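PDB 2YJP: putative ABC transporter, periplasmic binding protein, amino acid from Neisseria gonorrhoeae, which probably acts as the periplasmic receptor of an amino-acid ABC importer, capturing L-cysteine for uptake. Local coordinates for residues 155-160 with 227-232; 137-142 with 257-262; 84-89 with 99-104. The protein carries 1 engineered substitution. All coordinates share one frame; numbering follows the deposited sequence.

Contact 1: residues 155-160 with 227-232; sequences PITDMA and EVAIGN
The carboxylate of Glu227 meets the pyrrolidine ring of Pro155 through one oxygen, OE2, which comes to 3.6 Å from CB, the two side chains crossing obliquely. The other flat group at work is the Ile156 carbonyl, whose oxygen, across this contact, is approached by carbon atoms of residues 227-232. Ile230 CG1 sits 3.4 Å from Ile156 O, and Ala229 CB approaches the same oxygen at 3.5 Å. Ile230 owes this placement to its first torsion (chi1 -55°), which sets CG1 beside its own backbone N, with CD1 carried on past Ile156 O to the peptide after Thr157. Thr157 answers with its methyl branch: CG2 lies 3.7 Å from Ala229 O and also touches the Ala229 methyl. The touching parts, 155-158 and 227-230, run almost in the same direction, 5° apart, yet they pack as neighbours without pairing as strands. Ile230 bonds through its backbone to Val148 instead, and the loop is fixed separately, where Gln161 OE1 accepts from the backbone N of both Thr157 and Asp158. The contact thus lays the loop after strand 142-151 along the outer flank of strand 226-230, at a corner built from an inverse gamma turn centred on Val228 and a classic beta bulge, with Ala229 and Ile230 opposite Val148.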
ATOM      1  N   PRO A 155      21.107   9.713 -12.040  1.00 21.56           N
ATOM      2  CA  PRO A 155      20.174   9.882 -10.907  1.00 20.09           C
ATOM      3  C   PRO A 155      19.302  11.139 -11.067  1.00 20.02           C
ATOM      4  O   PRO A 155      19.782  12.199 -11.551  1.00 20.99           O
ATOM      5  CB  PRO A 155      21.110  10.049  -9.687  1.00 20.56           C
ATOM      6  CG  PRO A 155      22.555  10.361 -10.295  1.00 22.05           C
ATOM      7  CD  PRO A 155      22.536   9.915 -11.702  1.00 22.64           C
ATOM      8  N   ILE A 156      18.054  11.046 -10.653  1.00 17.32           N
ATOM      9  CA  ILE A 156      17.234  12.213 -10.622  1.00 17.02           C
ATOM     10  C   ILE A 156      17.056  12.660  -9.152  1.00 17.38           C
ATOM     11  O   ILE A 156      16.556  11.867  -8.288  1.00 16.18           O
ATOM     12  CB  ILE A 156      15.870  11.864 -11.224  1.00 17.15           C
ATOM     13  CG1 ILE A 156      16.014  11.417 -12.688  1.00 16.90           C
ATOM     14  CG2 ILE A 156      14.857  13.035 -11.040  1.00 16.86           C
ATOM     15  CD1 ILE A 156      16.610  12.534 -13.686  1.00 17.27           C
ATOM     16  N   THR A 157      17.410  13.919  -8.894  1.00 17.79           N
ATOM     17  CA  THR A 157      17.375  14.505  -7.545  1.00 18.25           C
ATOM     18  C   THR A 157      16.550  15.768  -7.547  1.00 20.12           C
ATOM     19  O   THR A 157      16.202  16.277  -6.493  1.00 21.51           O
ATOM     20  CB  THR A 157      18.791  14.835  -7.005  1.00 19.70           C
ATOM     21  OG1 THR A 157      19.506  15.669  -7.954  1.00 19.63           O
ATOM     22  CG2 THR A 157      19.628  13.519  -6.706  1.00 18.79           C
ATOM     23  N   ASP A 158      16.259  16.351  -8.710  1.00 20.88           N
ATOM     24  CA  ASP A 158      15.374  17.496  -8.653  1.00 22.06           C
ATOM     25  C   ASP A 158      14.365  17.554  -9.828  1.00 22.51           C
ATOM     26  O   ASP A 158      14.559  16.903 -10.863  1.00 21.87           O
ATOM     27  CB  ASP A 158      16.181  18.776  -8.507  1.00 22.57           C
ATOM     28  CG  ASP A 158      16.894  19.137  -9.782  1.00 26.10           C
ATOM     29  OD1 ASP A 158      16.457  19.012 -10.840  1.00 26.61           O
ATOM     30  OD2 ASP A 158      17.936  19.618  -9.940  1.00 29.02           O
ATOM     31  N   MET A 159      13.308  18.357  -9.682  1.00 23.16           N
ATOM     32  CA  MET A 159      12.222  18.410 -10.691  1.00 23.07           C
ATOM     33  C   MET A 159      12.682  19.028 -12.026  1.00 24.70           C
ATOM     34  O   MET A 159      12.276  18.576 -13.110  1.00 24.32           O
ATOM     35  CB  MET A 159      11.031  19.180 -10.145  1.00 24.23           C
ATOM     36  CG  MET A 159      10.592  18.678  -8.746  1.00 25.85           C
ATOM     37  SD  MET A 159      10.009  17.013  -8.980  1.00 32.56           S
ATOM     38  CE  MET A 159       9.561  16.567  -7.255  1.00 30.88           C
ATOM     39  N   ALA A 160      13.558  20.034 -12.002  1.00 25.56           N
ATOM     40  CA  ALA A 160      14.086  20.541 -13.290  1.00 26.70           C
ATOM     41  C   ALA A 160      14.685  19.437 -14.175  1.00 27.07           C
ATOM     42  O   ALA A 160      14.706  19.541 -15.393  1.00 27.53           O
ATOM     43  CB  ALA A 160      15.125  21.667 -13.109  1.00 28.33           C
ATOM     44  N   GLU A 227      18.812   3.657  -7.701  1.00 17.32           N
ATOM     45  CA  GLU A 227      18.833   4.186  -6.339  1.00 18.12           C
ATOM     46  C   GLU A 227      17.650   5.100  -6.082  1.00 17.04           C
ATOM     47  O   GLU A 227      17.122   5.775  -7.013  1.00 15.78           O
ATOM     48  CB  GLU A 227      20.160   4.907  -6.024  1.00 19.54           C
ATOM     49  CG  GLU A 227      20.445   6.170  -6.826  1.00 23.38           C
ATOM     50  CD  GLU A 227      21.824   6.756  -6.550  1.00 31.26           C
ATOM     51  OE1 GLU A 227      22.697   6.111  -5.941  1.00 37.40           O
ATOM     52  OE2 GLU A 227      22.129   7.866  -6.963  1.00 34.56           O
ATOM     53  N   VAL A 228      17.230   5.120  -4.816  1.00 16.81           N
ATOM     54  CA  VAL A 228      16.178   6.057  -4.416  1.00 15.28           C
ATOM     55  C   VAL A 228      16.847   7.422  -4.104  1.00 16.40           C
ATOM     56  O   VAL A 228      17.118   7.775  -2.958  1.00 17.98           O
ATOM     57  CB  VAL A 228      15.316   5.476  -3.317  1.00 15.58           C
ATOM     58  CG1 VAL A 228      14.083   6.387  -3.125  1.00 14.92           C
ATOM     59  CG2 VAL A 228      14.904   3.962  -3.654  1.00 10.89           C
ATOM     60  N   ALA A 229      17.135   8.168  -5.158  1.00 15.36           N
ATOM     61  CA  ALA A 229      17.937   9.409  -5.045  1.00 16.35           C
ATOM     62  C   ALA A 229      17.162  10.606  -4.530  1.00 16.67           C
ATOM     63  O   ALA A 229      17.779  11.578  -4.104  1.00 19.01           O
ATOM     64  CB  ALA A 229      18.618   9.737  -6.341  1.00 14.83           C
ATOM     65  N   ILE A 230      15.837  10.532  -4.590  1.00 16.05           N
ATOM     66  CA  ILE A 230      14.951  11.372  -3.750  1.00 16.93           C
ATOM     67  C   ILE A 230      14.215  10.513  -2.719  1.00 16.55           C
ATOM     68  O   ILE A 230      13.242   9.868  -3.109  1.00 16.34           O
ATOM     69  CB  ILE A 230      13.882  12.138  -4.626  1.00 17.07           C
ATOM     70  CG1 ILE A 230      14.596  12.950  -5.700  1.00 17.99           C
ATOM     71  CG2 ILE A 230      13.010  13.056  -3.738  1.00 17.36           C
ATOM     72  CD1 ILE A 230      13.678  13.558  -6.743  1.00 17.42           C
ATOM     73  N   GLY A 231      14.674  10.510  -1.437  1.00 16.99           N
ATOM     74  CA  GLY A 231      14.087   9.650  -0.416  1.00 16.78           C
ATOM     75  C   GLY A 231      12.733  10.081   0.081  1.00 17.53           C
ATOM     76  O   GLY A 231      11.964   9.261   0.600  1.00 17.52           O
ATOM     77  N   ASN A 232      12.442  11.378  -0.058  1.00 17.31           N
ATOM     78  CA  ASN A 232      11.312  11.973   0.651  1.00 18.35           C
ATOM     79  C   ASN A 232      10.824  13.233  -0.075  1.00 18.82           C
ATOM     80  O   ASN A 232      11.578  14.172  -0.296  1.00 18.57           O
ATOM     81  CB  ASN A 232      11.735  12.274   2.112  1.00 18.37           C
ATOM     82  CG  ASN A 232      10.629  12.909   2.924  1.00 21.78           C
ATOM     83  OD1 ASN A 232      10.243  14.052   2.661  1.00 23.76           O
ATOM     84  ND2 ASN A 232      10.128  12.188   3.938  1.00 22.52           N
TER

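Contact 2: residues 137-142 with 257-262; sequences FADPYM and EIAAMK
Lys262 reaches across to a backbone oxygen although a carboxylate of opposite charge stands nearby. Its NZ donates to Pro140 O over 2.8 Å, while Asp139 OD2 remains 4.9 Å from NZ, so the two charged groups do not touch. The bond is nearly collinear with the carbonyl, the C=O...N angle being 169°. A fully extended chain beyond CG (chi2 to chi4 all near 180°) carries the ammonium group from the helix to the loop, and CE passes close to the same oxygen. The lysine has a second carbonyl partner in Glu291 O, at the C-terminal end of the chain, and therefore links three separate parts of the polypeptide.

One turn earlier on the helix, Ile258 supplies the apolar half of the contact. Its CG2 branch, anti to the backbone N, does most of the touching: it lies 3.7 Å from Asp139 CB and equally far, 3.7 Å, from Pro140 O. CG1 comes up to Asp139 O at 3.7 Å, so the isoleucine presses against both the base of the aspartate and the peptide chain beyond it. Ala259 CB brushes the carboxylate at a longer distance. Helix 248-264 grips the loop once more where Asn255 OD1 accepts from Asp139 N. Tyr141 turns its ring away to bond Asp81 through OH, and its side chain is about 8 Å from the bound cysteine.

Between the loop joining strands 135-137 and 142-151 and the helix, the hold within the two segments combines one charged donor with one branched hydrocarbon, and Asn255 adds a further bond. The lysine supplies the loop carbonyl Pro140 O with a donor, while Asp139, too far for a salt bridge, probably adds a longer-range attraction.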
ATOM      1  N   PHE A 137     -11.947   5.355   6.485  1.00 23.03           N
ATOM      2  CA  PHE A 137     -10.675   4.805   6.955  1.00 21.66           C
ATOM      3  C   PHE A 137     -10.729   4.468   8.429  1.00 21.86           C
ATOM      4  O   PHE A 137     -11.126   5.312   9.246  1.00 21.68           O
ATOM      5  CB  PHE A 137      -9.565   5.808   6.726  1.00 20.97           C
ATOM      6  CG  PHE A 137      -9.150   5.917   5.277  1.00 21.37           C
ATOM      7  CD1 PHE A 137      -8.277   4.963   4.699  1.00 18.73           C
ATOM      8  CD2 PHE A 137      -9.608   6.990   4.485  1.00 20.55           C
ATOM      9  CE1 PHE A 137      -7.872   5.093   3.356  1.00 19.94           C
ATOM     10  CE2 PHE A 137      -9.212   7.109   3.158  1.00 19.02           C
ATOM     11  CZ  PHE A 137      -8.347   6.176   2.585  1.00 19.16           C
ATOM     12  N   ALA A 138     -10.344   3.231   8.765  1.00 20.75           N
ATOM     13  CA  ALA A 138     -10.108   2.876  10.181  1.00 21.31           C
ATOM     14  C   ALA A 138      -8.799   3.441  10.686  1.00 21.26           C
ATOM     15  O   ALA A 138      -8.077   4.050   9.941  1.00 20.64           O
ATOM     16  CB  ALA A 138     -10.117   1.375  10.351  1.00 20.85           C
ATOM     17  N   ASP A 139      -8.489   3.211  11.946  1.00 22.39           N
ATOM     18  CA  ASP A 139      -7.203   3.538  12.525  1.00 23.97           C
ATOM     19  C   ASP A 139      -6.049   3.097  11.686  1.00 22.33           C
ATOM     20  O   ASP A 139      -5.980   1.926  11.339  1.00 20.23           O
ATOM     21  CB  ASP A 139      -7.014   2.795  13.842  1.00 25.20           C
ATOM     22  CG  ASP A 139      -7.786   3.399  14.967  1.00 30.86           C
ATOM     23  OD1 ASP A 139      -8.573   4.358  14.725  1.00 35.19           O
ATOM     24  OD2 ASP A 139      -7.598   2.895  16.097  1.00 33.53           O
ATOM     25  N   PRO A 140      -5.088   4.017  11.469  1.00 22.66           N
ATOM     26  CA  PRO A 140      -3.874   3.722  10.685  1.00 21.90           C
ATOM     27  C   PRO A 140      -3.021   2.680  11.366  1.00 22.64           C
ATOM     28  O   PRO A 140      -3.000   2.613  12.624  1.00 23.29           O
ATOM     29  CB  PRO A 140      -3.128   5.047  10.611  1.00 22.57           C
ATOM     30  CG  PRO A 140      -3.824   5.991  11.525  1.00 24.32           C
ATOM     31  CD  PRO A 140      -5.101   5.361  12.058  1.00 23.01           C
ATOM     32  N   TYR A 141      -2.332   1.875  10.544  1.00 21.68           N
ATOM     33  CA  TYR A 141      -1.332   0.947  11.043  1.00 22.09           C
ATOM     34  C   TYR A 141       0.105   1.254  10.611  1.00 22.26           C
ATOM     35  O   TYR A 141       1.046   0.786  11.251  1.00 22.41           O
ATOM     36  CB  TYR A 141      -1.708  -0.507  10.724  1.00 20.02           C
ATOM     37  CG  TYR A 141      -1.900  -0.809   9.287  1.00 19.72           C
ATOM     38  CD1 TYR A 141      -3.156  -0.681   8.714  1.00 18.81           C
ATOM     39  CD2 TYR A 141      -0.841  -1.252   8.475  1.00 18.99           C
ATOM     40  CE1 TYR A 141      -3.374  -0.961   7.406  1.00 17.90           C
ATOM     41  CE2 TYR A 141      -1.058  -1.576   7.118  1.00 18.57           C
ATOM     42  CZ  TYR A 141      -2.341  -1.400   6.592  1.00 19.14           C
ATOM     43  OH  TYR A 141      -2.627  -1.688   5.264  1.00 19.48           O
ATOM     44  N   MET A 142       0.274   2.048   9.554  1.00 22.28           N
ATOM     45  CA  MET A 142       1.621   2.480   9.160  1.00 22.99           C
ATOM     46  C   MET A 142       1.663   3.889   8.560  1.00 23.38           C
ATOM     47  O   MET A 142       0.618   4.512   8.352  1.00 22.54           O
ATOM     48  CB  MET A 142       2.314   1.445   8.278  1.00 22.41           C
ATOM     49  CG  MET A 142       2.048   1.518   6.808  1.00 23.22           C
ATOM     50  SD  MET A 142       3.026   0.300   5.860  1.00 24.45           S
ATOM     51  CE  MET A 142       4.255   1.360   5.121  1.00 23.13           C
ATOM     52  N   GLU A 257      -9.914  -3.633  16.647  1.00 25.68           N
ATOM     53  CA  GLU A 257      -8.894  -4.608  16.236  1.00 25.58           C
ATOM     54  C   GLU A 257      -7.508  -4.034  16.002  1.00 24.46           C
ATOM     55  O   GLU A 257      -6.546  -4.632  16.465  1.00 25.44           O
ATOM     56  CB  GLU A 257      -9.325  -5.311  14.980  1.00 24.40           C
ATOM     57  CG  GLU A 257     -10.446  -6.267  15.184  1.00 27.19           C
ATOM     58  CD  GLU A 257      -9.973  -7.500  15.897  1.00 32.24           C
ATOM     59  OE1 GLU A 257      -8.948  -8.068  15.428  1.00 33.63           O
ATOM     60  OE2 GLU A 257     -10.590  -7.884  16.930  1.00 32.29           O
ATOM     61  N   ILE A 258      -7.408  -2.907  15.285  1.00 23.09           N
ATOM     62  CA  ILE A 258      -6.124  -2.257  15.065  1.00 23.35           C
ATOM     63  C   ILE A 258      -5.484  -1.838  16.382  1.00 25.01           C
ATOM     64  O   ILE A 258      -4.291  -2.054  16.579  1.00 25.49           O
ATOM     65  CB  ILE A 258      -6.215  -1.042  14.108  1.00 22.46           C
ATOM     66  CG1 ILE A 258      -6.619  -1.506  12.698  1.00 22.89           C
ATOM     67  CG2 ILE A 258      -4.876  -0.249  14.058  1.00 21.33           C
ATOM     68  CD1 ILE A 258      -5.680  -2.569  12.027  1.00 21.67           C
ATOM     69  N   ALA A 259      -6.299  -1.260  17.270  1.00 26.19           N
ATOM     70  CA  ALA A 259      -5.843  -0.692  18.537  1.00 27.62           C
ATOM     71  C   ALA A 259      -5.285  -1.836  19.342  1.00 28.89           C
ATOM     72  O   ALA A 259      -4.218  -1.707  19.971  1.00 29.79           O
ATOM     73  CB  ALA A 259      -7.018  -0.004  19.311  1.00 27.71           C
ATOM     74  N   ALA A 260      -6.025  -2.957  19.327  1.00 28.53           N
ATOM     75  CA  ALA A 260      -5.638  -4.129  20.134  1.00 30.13           C
ATOM     76  C   ALA A 260      -4.343  -4.726  19.585  1.00 29.91           C
ATOM     77  O   ALA A 260      -3.504  -5.177  20.371  1.00 32.23           O
ATOM     78  CB  ALA A 260      -6.741  -5.194  20.213  1.00 29.27           C
ATOM     79  N   MET A 261      -4.179  -4.679  18.269  1.00 27.07           N
ATOM     80  CA  MET A 261      -2.964  -5.225  17.629  1.00 27.65           C
ATOM     81  C   MET A 261      -1.695  -4.435  17.896  1.00 27.60           C
ATOM     82  O   MET A 261      -0.605  -5.029  17.964  1.00 27.80           O
ATOM     83  CB  MET A 261      -3.136  -5.398  16.134  1.00 24.72           C
ATOM     84  CG  MET A 261      -3.978  -6.572  15.766  1.00 27.30           C
ATOM     85  SD  MET A 261      -4.377  -6.387  14.016  1.00 33.43           S
ATOM     86  CE  MET A 261      -4.718  -8.015  13.537  1.00 35.95           C
ATOM     87  N   LYS A 262      -1.856  -3.113  18.017  1.00 27.88           N
ATOM     88  CA  LYS A 262      -0.802  -2.211  18.516  1.00 29.09           C
ATOM     89  C   LYS A 262      -0.407  -2.552  19.953  1.00 31.20           C
ATOM     90  O   LYS A 262       0.760  -2.568  20.288  1.00 32.30           O
ATOM     91  CB  LYS A 262      -1.247  -0.749  18.394  1.00 28.83           C
ATOM     92  CG  LYS A 262      -1.387  -0.281  16.937  1.00 27.43           C
ATOM     93  CD  LYS A 262      -1.938   1.129  16.872  1.00 27.87           C
ATOM     94  CE  LYS A 262      -2.049   1.607  15.409  1.00 25.46           C
ATOM     95  NZ  LYS A 262      -2.750   2.970  15.378  1.00 23.23           N
TER

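Contact 3: residues 84-89 with 99-104; sequences IAKDLA and VEFVLT
Apolar contacts dominate, and the tightest joins the methyl of Ala89 to Val99: CB and CG2 stand only 3.3 Å apart, closer than normal van der Waals packing. Val99 CG2 lies beside its own backbone N, and this branch also reaches Ala85 O at 3.9 Å. The other branch, CG1, rests 3.7 Å above one face of the Phe101 ring, offset toward its rim.

The aromatic contacts are made by the edge of that ring. Ala85 CB and Lys86 CG both lie at this edge, near the ring plane, the first 3.6 Å from Phe101 CE1 and the second 4.2 Å from CZ. Lys86 and Phe101 cross at about a right angle. A bend at chi3 (-53°) leads the rest of the lysine chain off, and NZ forms a salt bridge with Glu83.

Within the strand segment, Thr104 OG1 donates to Val102 O from above the carbonyl plane. The axes of 84-89 and 99-103 pass 9.5 Å apart, with 150° between their directions, and helix 80-93 forms the helical layer of a beta-alpha-beta crossover from strand 57-61. Small alanines on the helix let a valine and a phenylalanine edge come close, so the chemistry implies cohesion by hydrocarbon fit, with the charge of Lys86 probably balanced by Glu83 within its own helix.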
ATOM      1  N   ILE A  84      -1.971  -8.698   8.588  1.00 20.26           N
ATOM      2  CA  ILE A  84      -2.976  -7.952   9.322  1.00 19.83           C
ATOM      3  C   ILE A  84      -4.343  -8.519   8.934  1.00 19.97           C
ATOM      4  O   ILE A  84      -5.233  -8.683   9.792  1.00 20.81           O
ATOM      5  CB  ILE A  84      -2.914  -6.443   8.982  1.00 18.86           C
ATOM      6  CG1 ILE A  84      -1.635  -5.854   9.551  1.00 19.93           C
ATOM      7  CG2 ILE A  84      -4.214  -5.685   9.473  1.00 17.91           C
ATOM      8  CD1 ILE A  84      -1.275  -4.552   9.001  1.00 19.59           C
ATOM      9  N   ALA A  85      -4.516  -8.812   7.647  1.00 18.83           N
ATOM     10  CA  ALA A  85      -5.795  -9.343   7.194  1.00 19.49           C
ATOM     11  C   ALA A  85      -6.104 -10.718   7.861  1.00 20.48           C
ATOM     12  O   ALA A  85      -7.250 -10.993   8.268  1.00 20.50           O
ATOM     13  CB  ALA A  85      -5.864  -9.401   5.668  1.00 17.73           C
ATOM     14  N   LYS A  86      -5.065 -11.542   8.015  1.00 20.75           N
ATOM     15  CA  LYS A  86      -5.236 -12.896   8.563  1.00 22.48           C
ATOM     16  C   LYS A  86      -5.584 -12.826  10.052  1.00 23.36           C
ATOM     17  O   LYS A  86      -6.440 -13.578  10.551  1.00 23.26           O
ATOM     18  CB  LYS A  86      -3.990 -13.742   8.289  1.00 23.53           C
ATOM     19  CG  LYS A  86      -3.868 -14.132   6.789  1.00 24.35           C
ATOM     20  CD  LYS A  86      -2.771 -15.196   6.511  1.00 28.02           C
ATOM     21  CE  LYS A  86      -1.434 -14.752   7.102  1.00 30.32           C
ATOM     22  NZ  LYS A  86      -0.234 -15.487   6.594  1.00 32.83           N
ATOM     23  N   ASP A  87      -4.980 -11.851  10.725  1.00 23.14           N
ATOM     24  CA  ASP A  87      -5.264 -11.584  12.132  1.00 24.75           C
ATOM     25  C   ASP A  87      -6.731 -11.165  12.351  1.00 24.26           C
ATOM     26  O   ASP A  87      -7.391 -11.655  13.266  1.00 24.64           O
ATOM     27  CB  ASP A  87      -4.298 -10.504  12.636  1.00 24.73           C
ATOM     28  CG  ASP A  87      -2.951 -11.086  13.099  1.00 30.34           C
ATOM     29  OD1 ASP A  87      -2.909 -12.296  13.406  1.00 35.22           O
ATOM     30  OD2 ASP A  87      -1.944 -10.318  13.206  1.00 33.65           O
ATOM     31  N   LEU A  88      -7.215 -10.263  11.501  1.00 22.67           N
ATOM     32  CA  LEU A  88      -8.595  -9.814  11.533  1.00 23.71           C
ATOM     33  C   LEU A  88      -9.562 -10.963  11.293  1.00 24.02           C
ATOM     34  O   LEU A  88     -10.568 -11.066  11.996  1.00 25.12           O
ATOM     35  CB  LEU A  88      -8.860  -8.740  10.470  1.00 22.05           C
ATOM     36  CG  LEU A  88      -8.016  -7.502  10.524  1.00 24.65           C
ATOM     37  CD1 LEU A  88      -8.710  -6.602   9.813  1.00 23.97           C
ATOM     38  CD2 LEU A  88      -8.183  -6.737  11.650  1.00 24.42           C
ATOM     39  N   ALA A  89      -9.280 -11.803  10.292  1.00 23.58           N
ATOM     40  CA  ALA A  89     -10.128 -12.983  10.008  1.00 24.49           C
ATOM     41  C   ALA A  89     -10.151 -14.015  11.160  1.00 26.31           C
ATOM     42  O   ALA A  89     -11.214 -14.594  11.496  1.00 26.87           O
ATOM     43  CB  ALA A  89      -9.728 -13.640   8.717  1.00 22.89           C
ATOM     44  N   VAL A  99     -10.249 -15.665   4.978  1.00 27.63           N
ATOM     45  CA  VAL A  99     -10.243 -14.504   4.143  1.00 26.85           C
ATOM     46  C   VAL A  99     -10.322 -14.993   2.713  1.00 27.22           C
ATOM     47  O   VAL A  99      -9.593 -15.888   2.352  1.00 27.54           O
ATOM     48  CB  VAL A  99      -8.927 -13.689   4.238  1.00 26.33           C
ATOM     49  CG1 VAL A  99      -9.110 -12.321   3.568  1.00 23.59           C
ATOM     50  CG2 VAL A  99      -8.476 -13.536   5.649  1.00 25.08           C
ATOM     51  N   GLU A 100     -11.232 -14.422   1.925  1.00 27.17           N
ATOM     52  CA  GLU A 100     -11.121 -14.431   0.464  1.00 27.57           C
ATOM     53  C   GLU A 100     -10.300 -13.169   0.071  1.00 25.08           C
ATOM     54  O   GLU A 100     -10.823 -12.030   0.179  1.00 24.50           O
ATOM     55  CB  GLU A 100     -12.515 -14.371  -0.118  1.00 28.98           C
ATOM     56  CG  GLU A 100     -12.618 -14.665  -1.596  1.00 34.63           C
ATOM     57  CD  GLU A 100     -13.988 -15.339  -1.951  1.00 43.11           C
ATOM     58  N   PHE A 101      -9.035 -13.348  -0.333  1.00 22.89           N
ATOM     59  CA  PHE A 101      -8.213 -12.214  -0.839  1.00 21.38           C
ATOM     60  C   PHE A 101      -8.484 -11.855  -2.305  1.00 21.87           C
ATOM     61  O   PHE A 101      -8.421 -12.713  -3.160  1.00 23.36           O
ATOM     62  CB  PHE A 101      -6.734 -12.535  -0.765  1.00 20.77           C
ATOM     63  CG  PHE A 101      -6.201 -12.552   0.610  1.00 19.50           C
ATOM     64  CD1 PHE A 101      -6.125 -11.385   1.359  1.00 19.99           C
ATOM     65  CD2 PHE A 101      -5.796 -13.722   1.162  1.00 21.30           C
ATOM     66  CE1 PHE A 101      -5.647 -11.407   2.627  1.00 19.72           C
ATOM     67  CE2 PHE A 101      -5.302 -13.757   2.469  1.00 20.02           C
ATOM     68  CZ  PHE A 101      -5.243 -12.587   3.183  1.00 20.49           C
ATOM     69  N   VAL A 102      -8.735 -10.586  -2.583  1.00 20.68           N
ATOM     70  CA  VAL A 102      -9.125 -10.158  -3.890  1.00 21.34           C
ATOM     71  C   VAL A 102      -8.010  -9.205  -4.330  1.00 21.02           C
ATOM     72  O   VAL A 102      -7.726  -8.198  -3.666  1.00 20.43           O
ATOM     73  CB  VAL A 102     -10.515  -9.431  -3.838  1.00 22.49           C
ATOM     74  CG1 VAL A 102     -10.843  -8.758  -5.189  1.00 22.28           C
ATOM     75  CG2 VAL A 102     -11.629 -10.396  -3.403  1.00 22.88           C
ATOM     76  N   LEU A 103      -7.344  -9.534  -5.422  1.00 20.98           N
ATOM     77  CA  LEU A 103      -6.242  -8.723  -5.878  1.00 20.77           C
ATOM     78  C   LEU A 103      -6.788  -7.446  -6.473  1.00 21.61           C
ATOM     79  O   LEU A 103      -7.685  -7.462  -7.346  1.00 22.52           O
ATOM     80  CB  LEU A 103      -5.356  -9.477  -6.889  1.00 21.47           C
ATOM     81  CG  LEU A 103      -4.686 -10.757  -6.385  1.00 22.43           C
ATOM     82  CD1 LEU A 103      -3.692 -11.343  -7.462  1.00 24.58           C
ATOM     83  CD2 LEU A 103      -4.017 -10.629  -5.031  1.00 18.35           C
ATOM     84  N   THR A 104      -6.262  -6.332  -6.002  1.00 20.98           N
ATOM     85  CA  THR A 104      -6.814  -5.054  -6.381  1.00 22.53           C
ATOM     86  C   THR A 104      -5.738  -4.149  -6.963  1.00 22.26           C
ATOM     87  O   THR A 104      -4.779  -3.901  -6.258  1.00 22.26           O
ATOM     88  CB  THR A 104      -7.387  -4.353  -5.103  1.00 22.97           C
ATOM     89  OG1 THR A 104      -8.261  -5.252  -4.417  1.00 23.52           O
ATOM     90  CG2 THR A 104      -8.222  -3.140  -5.462  1.00 22.99           C
TER

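Followed from the N terminus, the chain first closes contact 3, a short connection of nine residues that ties helix 80-93 to strand 99-103 of the parallel sheet. Contact 2 opens next, at 137-142, and closes only at 257-262, after more than a hundred residues, tying the loop between strands 135-137 and 142-151 to helix 248-264. Contact 1 is nested wholly inside that span, joining the loop after strand 142-151 to strand 226-230. Contacts 2 and 3 come in series but touch, since Tyr141 packs on Ile84 and Glu257 on Leu88. Contact 1 stands apart, its centre about 34 Å from that of contact 3, on the opposite side of the chain's centre.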